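PDB 5H9I: geobacter metallireducens SMUG1 from Geobacter metallireducens, which belongs to the uracil-DNA glycosylase superfamily, with a parallel four-stranded sheet packed among helices and a pocket that holds xanthine in this structure. Local coordinates for residues K53-V58 with V185-G190; G209-P214 with L230-E235. One frame throughout, in Å; residues are numbered along the deposited sequence.

Contact 1. Residues K53-V58 with V185-G190; sequences KEVLFV and VVIGVG
Phe-57 and Ile-187 lie side by side on one face of the sheet, pointing the same way. Phe-57 CE1 is 3.7 Å from Ile-187 CD1, while CD1 of the ring meets CB and CG2 of Ile-187, so the isoleucine approaches the ring obliquely, at its CD1 and CE1 atoms. In Ile-187, chi1 (-57°) sets CG1 beside the backbone N and chi2 (177°) extends the chain to CD1, which also touches Val-55 CG1 at 3.6 Å. On the other face Val-58 CG2 meets Val-186 CG1 at 3.8 Å, the two valines crossing at a slant.

The backbone evidence is that of parallel pairing. Amides and carbonyls alternate along a five-bond ladder, from a long Val-185 N to Glu-54 O bond (3.3 Å) to Val-189 N to Val-58 O (2.8 Å). The axes of 55-58 and 185-189 are inclined by 21°, with a closest approach of 4.7 Å.

In the four-stranded parallel sheet these are the two inner strands, flanked by 135-139 and 207-211. Leu-56 and Val-58 pack on Leu-174 of helix 160-181, and Val-58 and Val-186 on Cys-197 of helix 191-201; Phe-57 touches Val-137 of strand 135-139.

Contact 2. Residues G209-P214 with L230-E235; sequences GRIIHP and LRQLAE. With XAN (xanthine), chain B.
Gln-232 and Ile-212 make the one hydrogen bond that crosses between strand end and helix. Ile-212 N donates to Gln-232 OE1 over 2.8 Å with 162° at the hydrogen; the C=O...N angle of 123° places the donor well to the side of the C=O direction, slightly tilted from the carboxamide plane. CG of Gln-232 stands beside its backbone N, and the chain is extended beyond it, carrying the amide from the helix to the strand. Gln-232 OE1 is also approached by the backbone CA of Ile-211 (3.3 Å) and by the side-chain CG2 of Ile-212 (3.4 Å).

The other end of this amide meets a charged group without bonding to it. Gln-232 NE2 lies over one face of the Arg-210 guanidinium, 3.3 Å from NH2, with the two planes 73° apart; both atoms are donors.

The closest apolar contact between the two segments is Ile-211 CG2 to Leu-233 CD2 (3.8 Å), two branches meeting at a slant.

Within the helix, Arg-231 NH1 forms a salt bridge with Glu-235 OE2 at 2.9 Å, one turn on. OE2 lies in the guanidinium plane, while NH1 comes from the syn side but tilted well out of the carboxylate plane.

The loop after the strand contributes a ligand contact: His-213 NE2 donates to xanthine N7 at 3.0 Å, a bent bond with N7 at the edge of the imidazole, and ND1 is bonded to Ser-215 N. Asn-139, Phe-74, Glu-111 and Met-60 also bond xanthine.

Strand 207-211 is an outermost strand of the parallel sheet; helix segment 230-235 runs nearly antiparallel to strand segment 209-211, their axes 8.1 Å apart at the closest. Trp-225 of helix 219-235 bonds to Ile-212 O through NE1, while Ile-211 and Leu-233 both touch Ile-187 of strand 185-189.

Strand 185-189 joins the two contacts: it pairs with 53-58 in contact 1 and, along its other edge, with strand 207-211 of contact 2. Gly-188 sits at this junction, its N 2.8 Å from Gly-209 O and its O 3.0 Å from Ile-211 N, both probable hydrogen bonds. Side chains connect too, since Ile-187 CD1 makes a tight contact with Leu-233 CD2. The centres of contacts 1 and 2 are about 10 Å apart. Toward the xanthine pocket, Val-189 O lies 3.6 Å from His-213 CD2. Contact 2 supplies a direct ligand partner, His-213, whereas contact 1 comes only as near as the side chain of Val-189, about 6 Å from xanthine.

Contact 1. Residues K53-V58 with V185-G190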
loop_
_atom_site.group_PDB
_atom_site.type_symbol
_atom_site.label_atom_id
_atom_site.label_comp_id
_atom_site.label_asym_id
_atom_site.label_seq_id
_atom_site.Cartn_x
_atom_site.Cartn_y
_atom_site.Cartn_z
ATOM N N LYS A 53 15.570 -6.070 -1.940
ATOM C CA LYS A 53 15.297 -5.468 -0.610
ATOM C C LYS A 53 15.443 -6.543 0.439
ATOM O O LYS A 53 15.288 -7.707 0.166
ATOM C CB LYS A 53 13.834 -4.940 -0.551
ATOM C CG LYS A 53 13.484 -3.985 -1.661
ATOM C CD LYS A 53 14.328 -2.770 -1.756
ATOM C CE LYS A 53 13.704 -1.724 -2.625
ATOM N NZ LYS A 53 14.616 -0.676 -3.145
ATOM N N GLU A 54 15.769 -6.135 1.655
ATOM C CA GLU A 54 15.768 -7.073 2.761
ATOM C C GLU A 54 14.400 -7.254 3.397
ATOM O O GLU A 54 14.028 -8.368 3.903
ATOM C CB GLU A 54 16.764 -6.624 3.822
ATOM C CG GLU A 54 18.194 -6.645 3.354
ATOM C CD GLU A 54 19.161 -6.244 4.492
ATOM O OE1 GLU A 54 20.351 -6.071 4.089
ATOM O OE2 GLU A 54 18.730 -6.064 5.714
ATOM N N VAL A 55 13.566 -6.212 3.398
ATOM C CA VAL A 55 12.310 -6.180 4.105
ATOM C C VAL A 55 11.276 -5.496 3.274
ATOM O O VAL A 55 11.529 -4.391 2.780
ATOM C CB VAL A 55 12.409 -5.476 5.447
ATOM C CG1 VAL A 55 11.120 -5.356 6.202
ATOM C CG2 VAL A 55 13.534 -6.101 6.328
ATOM N N LEU A 56 10.094 -6.082 3.172
ATOM C CA LEU A 56 8.905 -5.516 2.501
ATOM C C LEU A 56 7.793 -5.233 3.462
ATOM O O LEU A 56 7.355 -6.200 4.107
ATOM C CB LEU A 56 8.422 -6.454 1.433
ATOM C CG LEU A 56 7.188 -6.036 0.683
ATOM C CD1 LEU A 56 7.401 -4.773 -0.090
ATOM C CD2 LEU A 56 6.723 -7.122 -0.267
ATOM N N PHE A 57 7.348 -4.013 3.626
ATOM C CA PHE A 57 6.174 -3.680 4.363
ATOM C C PHE A 57 4.992 -3.766 3.428
ATOM O O PHE A 57 5.083 -3.289 2.281
ATOM C CB PHE A 57 6.291 -2.251 4.930
ATOM C CG PHE A 57 7.205 -2.089 6.064
ATOM C CD1 PHE A 57 6.922 -2.508 7.363
ATOM C CD2 PHE A 57 8.472 -1.527 5.850
ATOM C CE1 PHE A 57 7.821 -2.332 8.389
ATOM C CE2 PHE A 57 9.349 -1.321 6.876
ATOM C CZ PHE A 57 9.012 -1.755 8.157
ATOM N N VAL A 58 3.867 -4.322 3.876
ATOM C CA VAL A 58 2.685 -4.490 3.101
ATOM C C VAL A 58 1.484 -3.940 3.851
ATOM O O VAL A 58 1.172 -4.342 4.974
ATOM C CB VAL A 58 2.396 -5.968 2.774
ATOM C CG1 VAL A 58 1.174 -6.184 1.965
ATOM C CG2 VAL A 58 3.632 -6.526 2.139
ATOM N N VAL A 185 12.151 -10.767 5.074
ATOM C CA VAL A 185 11.036 -10.600 5.957
ATOM C C VAL A 185 9.964 -9.734 5.271
ATOM O O VAL A 185 10.363 -8.756 4.617
ATOM C CB VAL A 185 11.452 -9.915 7.274
ATOM C CG1 VAL A 185 10.357 -9.909 8.270
ATOM C CG2 VAL A 185 12.681 -10.555 7.858
ATOM N N VAL A 186 8.731 -10.154 5.401
ATOM C CA VAL A 186 7.572 -9.402 4.914
ATOM C C VAL A 186 6.775 -9.027 6.099
ATOM O O VAL A 186 6.407 -9.913 6.921
ATOM C CB VAL A 186 6.799 -10.190 3.904
ATOM C CG1 VAL A 186 5.547 -9.529 3.464
ATOM C CG2 VAL A 186 7.702 -10.557 2.682
ATOM N N ILE A 187 6.423 -7.767 6.262
ATOM C CA ILE A 187 5.785 -7.280 7.464
ATOM C C ILE A 187 4.441 -6.693 7.061
ATOM O O ILE A 187 4.433 -5.645 6.363
ATOM C CB ILE A 187 6.645 -6.188 8.150
ATOM C CG1 ILE A 187 8.047 -6.705 8.462
ATOM C CG2 ILE A 187 5.921 -5.600 9.354
ATOM C CD1 ILE A 187 9.031 -5.797 9.052
ATOM N N GLY A 188 3.351 -7.261 7.555
ATOM C CA GLY A 188 2.062 -6.660 7.409
ATOM C C GLY A 188 1.922 -5.441 8.314
ATOM O O GLY A 188 2.231 -5.539 9.516
ATOM N N VAL A 189 1.386 -4.385 7.764
ATOM C CA VAL A 189 1.046 -3.206 8.605
ATOM C C VAL A 189 -0.441 -3.385 8.931
ATOM O O VAL A 189 -1.333 -3.151 8.117
ATOM C CB VAL A 189 1.319 -1.927 7.881
ATOM C CG1 VAL A 189 0.958 -0.721 8.775
ATOM C CG2 VAL A 189 2.753 -1.871 7.386
ATOM N N GLY A 190 -0.640 -3.859 10.157
ATOM C CA GLY A 190 -2.021 -4.242 10.620
ATOM C C GLY A 190 -2.293 -5.689 10.429
ATOM O O GLY A 190 -1.607 -6.428 9.703
#

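Contact 2. Residues G209-P214 with L230-E235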
loop_
_atom_site.group_PDB
_atom_site.type_symbol
_atom_site.label_atom_id
_atom_site.label_comp_id
_atom_site.label_asym_id
_atom_site.label_seq_id
_atom_site.Cartn_x
_atom_site.Cartn_y
_atom_site.Cartn_z
ATOM N N GLY A 209 5.742 -11.205 9.553
ATOM C CA GLY A 209 5.420 -10.607 10.815
ATOM C C GLY A 209 4.491 -9.410 10.613
ATOM O O GLY A 209 3.871 -9.213 9.544
ATOM N N ARG A 210 4.264 -8.703 11.701
ATOM C CA ARG A 210 3.268 -7.658 11.790
ATOM C C ARG A 210 3.847 -6.503 12.579
ATOM O O ARG A 210 4.527 -6.724 13.506
ATOM C CB ARG A 210 2.004 -8.173 12.544
ATOM C CG ARG A 210 0.936 -7.098 12.795
ATOM C CD ARG A 210 -0.298 -7.426 13.666
ATOM N NE ARG A 210 -0.067 -7.701 15.108
ATOM C CZ ARG A 210 -0.015 -6.840 16.161
ATOM N NH1 ARG A 210 0.178 -7.373 17.355
ATOM N NH2 ARG A 210 -0.167 -5.487 16.117
ATOM N N ILE A 211 3.530 -5.283 12.179
ATOM C CA ILE A 211 3.595 -4.176 13.073
ATOM C C ILE A 211 2.195 -3.549 13.276
ATOM O O ILE A 211 1.291 -3.671 12.421
ATOM C CB ILE A 211 4.571 -3.073 12.616
ATOM C CG1 ILE A 211 4.167 -2.458 11.311
ATOM C CG2 ILE A 211 6.035 -3.600 12.730
ATOM C CD1 ILE A 211 4.966 -1.187 10.968
ATOM N N ILE A 212 2.064 -2.856 14.393
ATOM C CA ILE A 212 0.821 -2.116 14.665
ATOM C C ILE A 212 0.555 -1.171 13.465
ATOM O O ILE A 212 1.465 -0.488 12.979
ATOM C CB ILE A 212 0.978 -1.372 16.004
ATOM C CG1 ILE A 212 -0.241 -0.624 16.347
ATOM C CG2 ILE A 212 2.236 -0.581 16.041
ATOM C CD1 ILE A 212 -0.146 -0.150 17.846
ATOM N N HIS A 213 -0.715 -1.019 13.140
ATOM C CA HIS A 213 -1.102 -0.044 12.134
ATOM C C HIS A 213 -1.111 1.353 12.743
ATOM O O HIS A 213 -1.493 1.537 13.903
ATOM C CB HIS A 213 -2.477 -0.407 11.632
ATOM C CG HIS A 213 -2.875 0.333 10.417
ATOM N ND1 HIS A 213 -3.226 1.666 10.456
ATOM C CD2 HIS A 213 -2.936 -0.054 9.125
ATOM C CE1 HIS A 213 -3.508 2.060 9.227
ATOM N NE2 HIS A 213 -3.383 1.033 8.429
ATOM N N PRO A 214 -0.673 2.350 11.999
ATOM C CA PRO A 214 -0.503 3.716 12.536
ATOM C C PRO A 214 -1.805 4.518 12.698
ATOM O O PRO A 214 -1.641 5.639 13.185
ATOM C CB PRO A 214 0.486 4.368 11.519
ATOM C CG PRO A 214 0.212 3.682 10.230
ATOM C CD PRO A 214 -0.002 2.250 10.648
ATOM N N LEU A 230 8.723 0.016 16.712
ATOM C CA LEU A 230 10.182 -0.196 16.830
ATOM C C LEU A 230 10.460 -1.405 17.683
ATOM O O LEU A 230 11.295 -2.298 17.309
ATOM C CB LEU A 230 10.879 1.148 17.182
ATOM C CG LEU A 230 12.311 1.217 17.314
ATOM C CD1 LEU A 230 12.808 1.017 15.866
ATOM C CD2 LEU A 230 12.757 2.542 17.936
ATOM N N ARG A 231 9.723 -1.614 18.774
ATOM C CA ARG A 231 9.748 -2.834 19.527
ATOM C C ARG A 231 9.375 -4.112 18.797
ATOM O O ARG A 231 10.051 -5.125 18.842
ATOM C CB ARG A 231 8.870 -2.728 20.836
ATOM C CG ARG A 231 8.611 -4.078 21.526
ATOM C CD ARG A 231 7.948 -3.956 22.919
ATOM N NE ARG A 231 6.588 -3.435 22.817
ATOM C CZ ARG A 231 5.570 -4.089 22.278
ATOM N NH1 ARG A 231 5.730 -5.325 21.806
ATOM N NH2 ARG A 231 4.363 -3.517 22.251
ATOM N N GLN A 232 8.276 -4.077 17.989
ATOM C CA GLN A 232 7.871 -5.150 17.243
ATOM C C GLN A 232 8.889 -5.572 16.229
ATOM O O GLN A 232 9.155 -6.720 15.953
ATOM C CB GLN A 232 6.529 -4.907 16.541
ATOM C CG GLN A 232 5.401 -4.774 17.584
ATOM C CD GLN A 232 4.105 -4.344 16.934
ATOM O OE1 GLN A 232 4.094 -3.371 16.239
ATOM N NE2 GLN A 232 3.023 -5.113 17.053
ATOM N N LEU A 233 9.461 -4.569 15.530
ATOM C CA LEU A 233 10.545 -4.902 14.624
ATOM C C LEU A 233 11.748 -5.571 15.227
ATOM O O LEU A 233 12.304 -6.444 14.637
ATOM C CB LEU A 233 10.956 -3.627 13.859
ATOM C CG LEU A 233 9.887 -3.031 12.869
ATOM C CD1 LEU A 233 10.179 -1.574 12.558
ATOM C CD2 LEU A 233 9.681 -3.899 11.646
ATOM N N ALA A 234 12.147 -5.090 16.372
ATOM C CA ALA A 234 13.253 -5.691 17.069
ATOM C C ALA A 234 12.948 -7.124 17.445
ATOM O O ALA A 234 13.800 -8.004 17.275
ATOM C CB ALA A 234 13.551 -4.836 18.288
ATOM N N GLU A 235 11.724 -7.387 17.872
ATOM C CA GLU A 235 11.307 -8.765 18.185
ATOM C C GLU A 235 11.285 -9.657 16.991
ATOM O O GLU A 235 11.594 -10.810 17.115
ATOM C CB GLU A 235 9.902 -8.837 18.777
ATOM C CG GLU A 235 9.685 -8.136 20.031
ATOM C CD GLU A 235 8.183 -8.057 20.337
ATOM O OE1 GLU A 235 7.351 -8.699 19.624
ATOM O OE2 GLU A 235 7.851 -7.301 21.269
HETATM N N9 XAN B . -3.476 4.504 5.049
HETATM C C4 XAN B . -3.024 3.621 4.201
HETATM N N3 XAN B . -2.384 3.681 3.037
HETATM C C2 XAN B . -2.073 2.621 2.438
HETATM O O2 XAN B . -1.542 2.704 1.360
HETATM N N1 XAN B . -2.289 1.399 2.948
HETATM C C6 XAN B . -2.878 1.199 4.087
HETATM O O6 XAN B . -3.138 0.079 4.541
HETATM C C5 XAN B . -3.321 2.335 4.768
HETATM N N7 XAN B . -3.949 2.518 5.920
HETATM C C8 XAN B . -4.037 3.828 6.091
#